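OBCA, Oxalate Biosynthetic Component A (Burkholderia glumae, PDB 4NNB) pairs an N-terminal domain of its own family with a TIM-barrel domain that binds a magnesium ion together with an oxaloacetate ion. Local coordinates at residues H224-R228 and D257-I261; L276-V280 and R292-L296; S310-A314 and N326-L331. The contacts are given in a common frame with arbitrary orientation. Residue numbers count along the deposited sequence, not the author numbering.

Overall arrangement
The three contacts lie in series along one TIM-barrel domain, each near the C-terminal end of one of three successive parallel strands, 222-229, 273-276 and 308-311, and all reach the same oxaloacetate ion. Interactions 1 and 2, centres about 10 Å apart, are tied by L225 O to S277 N at 2.9 Å and by Y258 CE2 on H295 CD2 at 3.6 Å. Interactions 2 and 3, centres about 12 Å apart, share T278 OG1 to S310 O at 2.6 Å and R292 NH2 to N326 OD1 at 2.8 Å. Centres of interactions 1 and 3 are about 21 Å apart. H224 and H226 hold the magnesium ion, while S277, S279 and S310 bind oxaloacetate.

Interaction 1 (H224-R228 and D257-I261); sequences HLHTR and DYDAI. With MG (magnesium ion), chain B; OAA (oxaloacetate ion), chain C.
A metal site and a buried packing contact round one tyrosine ring share one short segment: H224 and H226 turn to the magnesium ion, while L225 and T227 point toward the helix bearing Y258. Strand at 224-225, the backbone stays extended through T227; 257-261 is helical, with I261 N bonded to D257 O at 2.8 Å, and the closest CA pair is T227 and D257, 7.0 Å apart. Y258 (chi1 m) starts sideways, but its ring runs roughly at right angles to 224-228, so that OH reaches the backbone, 3.1 Å from L225 O and 3.4 Å from H226 CA. T227 (chi1 p) lays CG2 over the ring face as a CH-pi contact, 3.8 Å from the centroid and 21° off the normal, and OG1 is bonded to Q252 and V254. L225 CD1 meets I261 CG2 at 3.9 Å, and T227 CG2 touches D257 CB at 3.6 Å. D257 OD2 is linked through two waters, one accepting from R228 N and one donating to R228 O. Strand 222-229, helix 255-268 and strand 273-276 form a beta-alpha-beta unit of the TIM barrel. Magnesium is held by H224 NE2 (2.2 Å), H226 NE2 (2.1 Å), E475, a water, and oxaloacetate O2 (2.2 Å) and O3 (1.9 Å). With NE2 spent on the metal, H226 ND1 bonds N251 OD1, consistent with a neutral imidazole whose lone pair is presented to the cation.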
loop_
_atom_site.group_PDB
_atom_site.type_symbol
_atom_site.label_atom_id
_atom_site.label_comp_id
_atom_site.label_asym_id
_atom_site.label_seq_id
_atom_site.Cartn_x
_atom_site.Cartn_y
_atom_site.Cartn_z
ATOM N N HIS A 224 7.135 -2.203 -9.042
ATOM C CA HIS A 224 6.294 -3.398 -8.873
ATOM C C HIS A 224 4.823 -2.996 -9.060
ATOM O O HIS A 224 4.315 -2.134 -8.349
ATOM C CB HIS A 224 6.551 -4.002 -7.481
ATOM C CG HIS A 224 5.601 -5.094 -7.078
ATOM N ND1 HIS A 224 5.632 -6.363 -7.634
ATOM C CD2 HIS A 224 4.629 -5.128 -6.135
ATOM C CE1 HIS A 224 4.706 -7.112 -7.065
ATOM N NE2 HIS A 224 4.077 -6.384 -6.151
ATOM N N LEU A 225 4.157 -3.617 -10.026
ATOM C CA LEU A 225 2.815 -3.219 -10.442
ATOM C C LEU A 225 1.736 -4.239 -10.095
ATOM O O LEU A 225 1.956 -5.451 -10.208
ATOM C CB LEU A 225 2.799 -3.006 -11.965
ATOM C CG LEU A 225 3.635 -1.828 -12.478
ATOM C CD1 LEU A 225 3.578 -1.726 -14.004
ATOM C CD2 LEU A 225 3.135 -0.529 -11.835
ATOM N N HIS A 226 0.572 -3.731 -9.687
ATOM C CA HIS A 226 -0.677 -4.487 -9.711
ATOM C C HIS A 226 -1.675 -3.735 -10.588
ATOM O O HIS A 226 -1.540 -2.525 -10.815
ATOM C CB HIS A 226 -1.325 -4.565 -8.324
ATOM C CG HIS A 226 -0.621 -5.449 -7.341
ATOM N ND1 HIS A 226 -1.248 -6.511 -6.727
ATOM C CD2 HIS A 226 0.626 -5.385 -6.811
ATOM C CE1 HIS A 226 -0.412 -7.079 -5.873
ATOM N NE2 HIS A 226 0.732 -6.415 -5.906
ATOM N N THR A 227 -2.698 -4.447 -11.043
ATOM C CA THR A 227 -3.877 -3.832 -11.632
ATOM C C THR A 227 -5.092 -4.147 -10.765
ATOM O O THR A 227 -5.036 -5.027 -9.900
ATOM C CB THR A 227 -4.114 -4.317 -13.073
ATOM O OG1 THR A 227 -4.018 -5.751 -13.116
ATOM C CG2 THR A 227 -3.073 -3.708 -14.016
ATOM N N ARG A 228 -6.182 -3.418 -10.997
ATOM C CA ARG A 228 -7.415 -3.582 -10.234
ATOM C C ARG A 228 -8.600 -3.676 -11.185
ATOM O O ARG A 228 -8.619 -3.028 -12.226
ATOM C CB ARG A 228 -7.657 -2.382 -9.306
ATOM C CG ARG A 228 -6.545 -2.088 -8.294
ATOM C CD ARG A 228 -6.350 -3.205 -7.288
ATOM N NE ARG A 228 -5.422 -2.776 -6.245
ATOM C CZ ARG A 228 -5.788 -2.088 -5.165
ATOM N NH1 ARG A 228 -7.072 -1.784 -4.967
ATOM N NH2 ARG A 228 -4.880 -1.723 -4.272
ATOM N N ASP A 257 -5.326 -3.756 -19.217
ATOM C CA ASP A 257 -4.606 -2.685 -18.512
ATOM C C ASP A 257 -3.105 -2.751 -18.788
ATOM O O ASP A 257 -2.478 -1.744 -19.138
ATOM C CB ASP A 257 -4.889 -2.715 -17.003
ATOM C CG ASP A 257 -6.270 -2.188 -16.657
ATOM O OD1 ASP A 257 -6.965 -1.762 -17.588
ATOM O OD2 ASP A 257 -6.662 -2.195 -15.464
ATOM N N TYR A 258 -2.521 -3.939 -18.658
ATOM C CA TYR A 258 -1.095 -4.086 -18.936
ATOM C C TYR A 258 -0.744 -3.830 -20.401
ATOM O O TYR A 258 0.327 -3.326 -20.698
ATOM C CB TYR A 258 -0.575 -5.455 -18.462
ATOM C CG TYR A 258 -0.366 -5.493 -16.964
ATOM C CD1 TYR A 258 0.538 -4.630 -16.359
ATOM C CD2 TYR A 258 -1.065 -6.377 -16.159
ATOM C CE1 TYR A 258 0.745 -4.644 -14.995
ATOM C CE2 TYR A 258 -0.861 -6.407 -14.785
ATOM C CZ TYR A 258 0.044 -5.540 -14.213
ATOM O OH TYR A 258 0.251 -5.546 -12.851
ATOM N N ASP A 259 -1.646 -4.170 -21.315
ATOM C CA ASP A 259 -1.424 -3.887 -22.739
ATOM C C ASP A 259 -1.259 -2.388 -22.968
ATOM O O ASP A 259 -0.561 -1.957 -23.893
ATOM C CB ASP A 259 -2.599 -4.397 -23.576
ATOM C CG ASP A 259 -2.548 -5.898 -23.802
ATOM O OD1 ASP A 259 -1.523 -6.526 -23.445
ATOM O OD2 ASP A 259 -3.527 -6.430 -24.360
ATOM N N ALA A 260 -1.896 -1.608 -22.105
ATOM C CA ALA A 260 -1.791 -0.152 -22.147
ATOM C C ALA A 260 -0.575 0.329 -21.349
ATOM O O ALA A 260 0.245 1.104 -21.854
ATOM C CB ALA A 260 -3.071 0.485 -21.621
ATOM N N ILE A 261 -0.443 -0.154 -20.113
ATOM C CA ILE A 261 0.617 0.323 -19.217
ATOM C C ILE A 261 2.032 0.082 -19.735
ATOM O O ILE A 261 2.858 0.999 -19.728
ATOM C CB ILE A 261 0.471 -0.258 -17.783
ATOM C CG1 ILE A 261 -0.818 0.256 -17.145
ATOM C CG2 ILE A 261 1.672 0.101 -16.926
ATOM C CD1 ILE A 261 -1.367 -0.621 -16.015
HETATM MG MG MG B . 2.452 -7.020 -4.870
HETATM O O1 OAA C . 3.329 -11.203 -5.809
HETATM O O2 OAA C . 2.792 -8.998 -5.787
HETATM O O4 OAA C . 0.007 -8.899 -1.350
HETATM O O5 OAA C . -0.275 -10.890 -2.466
HETATM O O3 OAA C . 1.292 -8.039 -3.742
HETATM C C1 OAA C . 2.794 -10.169 -5.210
HETATM C C2 OAA C . 2.184 -10.368 -3.840
HETATM C C3 OAA C . 1.248 -9.281 -3.363
HETATM C C4 OAA C . 0.265 -9.709 -2.347
HETATM O O HOH W 1 -5.708 -1.328 -12.920
HETATM O O HOH W 2 -8.967 -2.161 -14.657
HETATM O O HOH W 3 3.973 -7.584 -3.295
#

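Interaction 2 (L276-V280 and R292-L296); sequences LSTSV and RRAHL. With OAA (oxaloacetate ion), chain C.
Backbone carbonyls of 276-280 accept from side chains of 292-296. The first segment is the irregular loop leaving strand 273-276; 292-294 is a weakly bonded helix ending in a turn (L296 N to R293 O 2.8 Å). CA atoms pair in opposing order, T278 with R292 (5.2 Å) and L276 with L296 (7.9 Å). H295, chi1 p, directs NE2 to S277 O at 2.9 Å. R292 (m, t, p) gives T278 O a 2.9 Å bond from NE and a weak 3.3 Å one from NH2. A multiply donating arginine suits the crowd of acceptors: NH1 also bonds A287 O and D325 O, NH2 bonds N326 OD1, and V280 CG2 lies over one guanidinium face. T278 OG1 bonds S310 O and receives a water that reaches R292 NH2 weakly. S277 OG accepts from S279 N at 3.1 Å, an ST turn, and donates to oxaloacetate O2 at 2.8 Å; S279 OG donates to oxaloacetate O5 at 2.8 Å and also bonds R281 N. These small hydroxyls line the pocket at a barrel-strand end. Around this loop, L276 and H295 rest on helix 255-268, R292 and L296 on helix 328-341, and T278 and L296 on strand 308-311.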
loop_
_atom_site.group_PDB
_atom_site.type_symbol
_atom_site.label_atom_id
_atom_site.label_comp_id
_atom_site.label_asym_id
_atom_site.label_seq_id
_atom_site.Cartn_x
_atom_site.Cartn_y
_atom_site.Cartn_z
ATOM N N LEU A 276 6.014 -7.208 -12.601
ATOM C CA LEU A 276 4.574 -7.446 -12.608
ATOM C C LEU A 276 4.138 -8.436 -11.524
ATOM O O LEU A 276 4.678 -9.536 -11.412
ATOM C CB LEU A 276 4.095 -7.901 -13.993
ATOM C CG LEU A 276 3.673 -6.815 -14.993
ATOM C CD1 LEU A 276 4.619 -5.626 -15.007
ATOM C CD2 LEU A 276 3.460 -7.366 -16.395
ATOM N N SER A 277 3.156 -8.038 -10.723
ATOM C CA SER A 277 2.571 -8.963 -9.752
ATOM C C SER A 277 1.825 -10.116 -10.427
ATOM O O SER A 277 1.005 -9.905 -11.321
ATOM C CB SER A 277 1.610 -8.239 -8.817
ATOM O OG SER A 277 1.000 -9.166 -7.942
ATOM N N THR A 278 2.090 -11.328 -9.964
ATOM C CA THR A 278 1.343 -12.497 -10.425
ATOM C C THR A 278 0.387 -12.964 -9.341
ATOM O O THR A 278 -0.203 -14.043 -9.426
ATOM C CB THR A 278 2.291 -13.633 -10.780
ATOM O OG1 THR A 278 3.049 -13.991 -9.623
ATOM C CG2 THR A 278 3.242 -13.182 -11.906
ATOM N N SER A 279 0.239 -12.140 -8.315
ATOM C CA SER A 279 -0.577 -12.500 -7.158
ATOM C C SER A 279 -2.082 -12.591 -7.473
ATOM O O SER A 279 -2.603 -11.820 -8.287
ATOM C CB SER A 279 -0.326 -11.479 -6.048
ATOM O OG SER A 279 -1.262 -11.626 -5.013
ATOM N N VAL A 280 -2.783 -13.542 -6.848
ATOM C CA VAL A 280 -4.252 -13.536 -6.927
ATOM C C VAL A 280 -4.901 -13.284 -5.561
ATOM O O VAL A 280 -6.027 -13.723 -5.294
ATOM C CB VAL A 280 -4.834 -14.811 -7.592
ATOM C CG1 VAL A 280 -4.397 -14.897 -9.045
ATOM C CG2 VAL A 280 -4.426 -16.070 -6.831
ATOM N N ARG A 292 -2.322 -16.098 -14.442
ATOM C CA ARG A 292 -1.217 -15.670 -13.584
ATOM C C ARG A 292 0.116 -15.525 -14.311
ATOM O O ARG A 292 1.089 -15.069 -13.720
ATOM C CB ARG A 292 -1.081 -16.596 -12.371
ATOM C CG ARG A 292 -2.321 -16.605 -11.477
ATOM C CD ARG A 292 -2.106 -17.450 -10.230
ATOM N NE ARG A 292 -1.173 -16.798 -9.308
ATOM C CZ ARG A 292 -0.801 -17.301 -8.136
ATOM N NH1 ARG A 292 -1.272 -18.481 -7.732
ATOM N NH2 ARG A 292 0.035 -16.619 -7.365
ATOM N N ARG A 293 0.160 -15.911 -15.586
ATOM C CA ARG A 293 1.312 -15.612 -16.440
ATOM C C ARG A 293 0.908 -14.999 -17.790
ATOM O O ARG A 293 1.769 -14.679 -18.598
ATOM C CB ARG A 293 2.174 -16.875 -16.677
ATOM C CG ARG A 293 1.385 -18.079 -17.196
ATOM C CD ARG A 293 2.243 -19.347 -17.285
ATOM N NE ARG A 293 1.413 -20.514 -17.579
ATOM C CZ ARG A 293 0.767 -21.233 -16.666
ATOM N NH1 ARG A 293 0.866 -20.935 -15.373
ATOM N NH2 ARG A 293 0.019 -22.263 -17.049
ATOM N N ALA A 294 -0.389 -14.834 -18.040
ATOM C CA ALA A 294 -0.847 -14.315 -19.337
ATOM C C ALA A 294 -0.340 -12.892 -19.634
ATOM O O ALA A 294 -0.187 -12.506 -20.795
ATOM C CB ALA A 294 -2.360 -14.376 -19.430
ATOM N N HIS A 295 -0.075 -12.119 -18.585
ATOM C CA HIS A 295 0.519 -10.786 -18.740
ATOM C C HIS A 295 2.035 -10.823 -18.863
ATOM O O HIS A 295 2.673 -9.775 -19.004
ATOM C CB HIS A 295 0.103 -9.842 -17.601
ATOM C CG HIS A 295 0.425 -10.353 -16.226
ATOM N ND1 HIS A 295 0.499 -11.697 -15.919
ATOM C CD2 HIS A 295 0.660 -9.687 -15.067
ATOM C CE1 HIS A 295 0.779 -11.838 -14.633
ATOM N NE2 HIS A 295 0.883 -10.634 -14.095
ATOM N N LEU A 296 2.616 -12.020 -18.823
ATOM C CA LEU A 296 4.065 -12.135 -18.906
ATOM C C LEU A 296 4.473 -12.564 -20.304
ATOM O O LEU A 296 5.295 -13.452 -20.475
ATOM C CB LEU A 296 4.605 -13.111 -17.865
ATOM C CG LEU A 296 4.183 -12.789 -16.426
ATOM C CD1 LEU A 296 4.852 -13.780 -15.487
ATOM C CD2 LEU A 296 4.491 -11.327 -16.010
HETATM O O1 OAA C . 3.329 -11.203 -5.809
HETATM O O2 OAA C . 2.792 -8.998 -5.787
HETATM O O4 OAA C . 0.007 -8.899 -1.350
HETATM O O5 OAA C . -0.275 -10.890 -2.466
HETATM O O3 OAA C . 1.292 -8.039 -3.742
HETATM C C1 OAA C . 2.794 -10.169 -5.210
HETATM C C2 OAA C . 2.184 -10.368 -3.840
HETATM C C3 OAA C . 1.248 -9.281 -3.363
HETATM C C4 OAA C . 0.265 -9.709 -2.347
HETATM O O HOH W 4 2.411 -14.754 -7.087
#

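Interaction 3 (S310-A314 and N326-L331); sequences SLSPA and NAPDFL. With OAA (oxaloacetate ion), chain C.
L331 and N326 carry most of this contact, one apolar and one polar, with S312 and A314 opposite them. L331 (m, t), pointing toward 310-314 from the first turn of its helix, sets CD2 4.0 Å from L311 CD2 and CD1 3.5 Å from P313 CA; a branched leucine fills the hollow between them. N326 (chi1 m, chi2 -85°) lies one residue ahead of the N-cap A327, its CA 5.2 Å from that of A314. Its ND2 donates to A314 O at 2.9 Å, its CB sits 3.0 Å from S312 O, and its OD1 takes R292 NH2 and a proton from a water at 2.7 Å that accepts from S312 N at 2.9 Å. An amide, donor and acceptor at once, fits such a junction. Strand 308-311 ends here, and the chain returns through helix 328-341 to the parallel strand 344-349, a beta-alpha-beta unit of the TIM barrel. Pocket residue S310, out of reach of 326-331, donates OG to oxaloacetate O1 at 2.5 Å. P328 opens the helix where no backbone donor is needed, and L331 N bonds A327 O at 2.9 Å. S312, P313 and A314 also touch I354 of helix 352-359.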
loop_
_atom_site.group_PDB
_atom_site.type_symbol
_atom_site.label_atom_id
_atom_site.label_comp_id
_atom_site.label_asym_id
_atom_site.label_seq_id
_atom_site.Cartn_x
_atom_site.Cartn_y
_atom_site.Cartn_z
ATOM N N SER A 310 6.622 -11.244 -10.014
ATOM C CA SER A 310 6.666 -11.855 -8.698
ATOM C C SER A 310 6.379 -13.369 -8.751
ATOM O O SER A 310 5.655 -13.856 -9.624
ATOM C CB SER A 310 5.722 -11.127 -7.740
ATOM O OG SER A 310 4.372 -11.350 -8.087
ATOM N N LEU A 311 6.985 -14.105 -7.823
ATOM C CA LEU A 311 6.813 -15.556 -7.731
ATOM C C LEU A 311 6.937 -15.957 -6.259
ATOM O O LEU A 311 7.923 -15.615 -5.595
ATOM C CB LEU A 311 7.873 -16.269 -8.589
ATOM C CG LEU A 311 7.699 -17.775 -8.803
ATOM C CD1 LEU A 311 8.272 -18.198 -10.162
ATOM C CD2 LEU A 311 8.348 -18.582 -7.676
ATOM N N SER A 312 5.933 -16.660 -5.747
ATOM C CA SER A 312 5.933 -17.110 -4.357
ATOM C C SER A 312 5.828 -18.636 -4.322
ATOM O O SER A 312 4.783 -19.182 -4.628
ATOM C CB SER A 312 4.750 -16.501 -3.597
ATOM O OG SER A 312 4.838 -15.086 -3.514
ATOM N N PRO A 313 6.909 -19.328 -3.940
ATOM C CA PRO A 313 6.918 -20.787 -4.114
ATOM C C PRO A 313 6.382 -21.592 -2.917
ATOM O O PRO A 313 6.954 -22.631 -2.565
ATOM C CB PRO A 313 8.403 -21.096 -4.365
ATOM C CG PRO A 313 9.139 -20.016 -3.600
ATOM C CD PRO A 313 8.249 -18.785 -3.634
ATOM N N ALA A 314 5.301 -21.096 -2.314
ATOM C CA ALA A 314 4.508 -21.818 -1.329
ATOM C C ALA A 314 3.203 -21.065 -1.223
ATOM O O ALA A 314 3.111 -19.915 -1.679
ATOM C CB ALA A 314 5.200 -21.849 0.046
ATOM N N ASN A 326 0.041 -21.392 -4.076
ATOM C CA ASN A 326 0.963 -21.529 -5.177
ATOM C C ASN A 326 1.399 -22.983 -5.185
ATOM O O ASN A 326 2.374 -23.337 -4.537
ATOM C CB ASN A 326 2.166 -20.598 -5.003
ATOM C CG ASN A 326 1.758 -19.117 -4.950
ATOM O OD1 ASN A 326 1.596 -18.466 -5.986
ATOM N ND2 ASN A 326 1.569 -18.598 -3.740
ATOM N N ALA A 327 0.651 -23.823 -5.893
ATOM C CA ALA A 327 0.884 -25.276 -5.861
ATOM C C ALA A 327 2.104 -25.688 -6.706
ATOM O O ALA A 327 2.508 -24.950 -7.616
ATOM C CB ALA A 327 -0.354 -25.994 -6.334
ATOM N N PRO A 328 2.687 -26.875 -6.422
ATOM C CA PRO A 328 3.833 -27.347 -7.211
ATOM C C PRO A 328 3.578 -27.442 -8.727
ATOM O O PRO A 328 4.482 -27.088 -9.477
ATOM C CB PRO A 328 4.104 -28.738 -6.626
ATOM C CG PRO A 328 3.609 -28.645 -5.213
ATOM C CD PRO A 328 2.380 -27.793 -5.304
ATOM N N ASP A 329 2.409 -27.908 -9.167
ATOM C CA ASP A 329 2.148 -28.004 -10.611
ATOM C C ASP A 329 2.052 -26.625 -11.270
ATOM O O ASP A 329 2.628 -26.380 -12.341
ATOM C CB ASP A 329 0.914 -28.872 -10.934
ATOM C CG ASP A 329 -0.370 -28.349 -10.312
ATOM O OD1 ASP A 329 -0.325 -27.612 -9.302
ATOM O OD2 ASP A 329 -1.449 -28.698 -10.821
ATOM N N PHE A 330 1.335 -25.723 -10.615
ATOM C CA PHE A 330 1.304 -24.332 -11.048
ATOM C C PHE A 330 2.713 -23.736 -11.145
ATOM O O PHE A 330 3.066 -23.102 -12.146
ATOM C CB PHE A 330 0.471 -23.512 -10.078
ATOM C CG PHE A 330 0.625 -22.032 -10.262
ATOM C CD1 PHE A 330 0.164 -21.415 -11.415
ATOM C CD2 PHE A 330 1.236 -21.257 -9.284
ATOM C CE1 PHE A 330 0.293 -20.040 -11.589
ATOM C CE2 PHE A 330 1.368 -19.880 -9.451
ATOM C CZ PHE A 330 0.892 -19.275 -10.601
ATOM N N LEU A 331 3.521 -23.941 -10.110
ATOM C CA LEU A 331 4.869 -23.374 -10.092
ATOM C C LEU A 331 5.768 -23.941 -11.186
ATOM O O LEU A 331 6.583 -23.214 -11.774
ATOM C CB LEU A 331 5.508 -23.519 -8.708
ATOM C CG LEU A 331 4.864 -22.603 -7.661
ATOM C CD1 LEU A 331 5.211 -23.048 -6.235
ATOM C CD2 LEU A 331 5.291 -21.154 -7.902
HETATM O O1 OAA C . 3.329 -11.203 -5.809
HETATM O O2 OAA C . 2.792 -8.998 -5.787
HETATM O O4 OAA C . 0.007 -8.899 -1.350
HETATM O O5 OAA C . -0.275 -10.890 -2.466
HETATM O O3 OAA C . 1.292 -8.039 -3.742
HETATM C C1 OAA C . 2.794 -10.169 -5.210
HETATM C C2 OAA C . 2.184 -10.368 -3.840
HETATM C C3 OAA C . 1.248 -9.281 -3.363
HETATM C C4 OAA C . 0.265 -9.709 -2.347
HETATM O O HOH W 5 3.560 -17.205 -7.345
#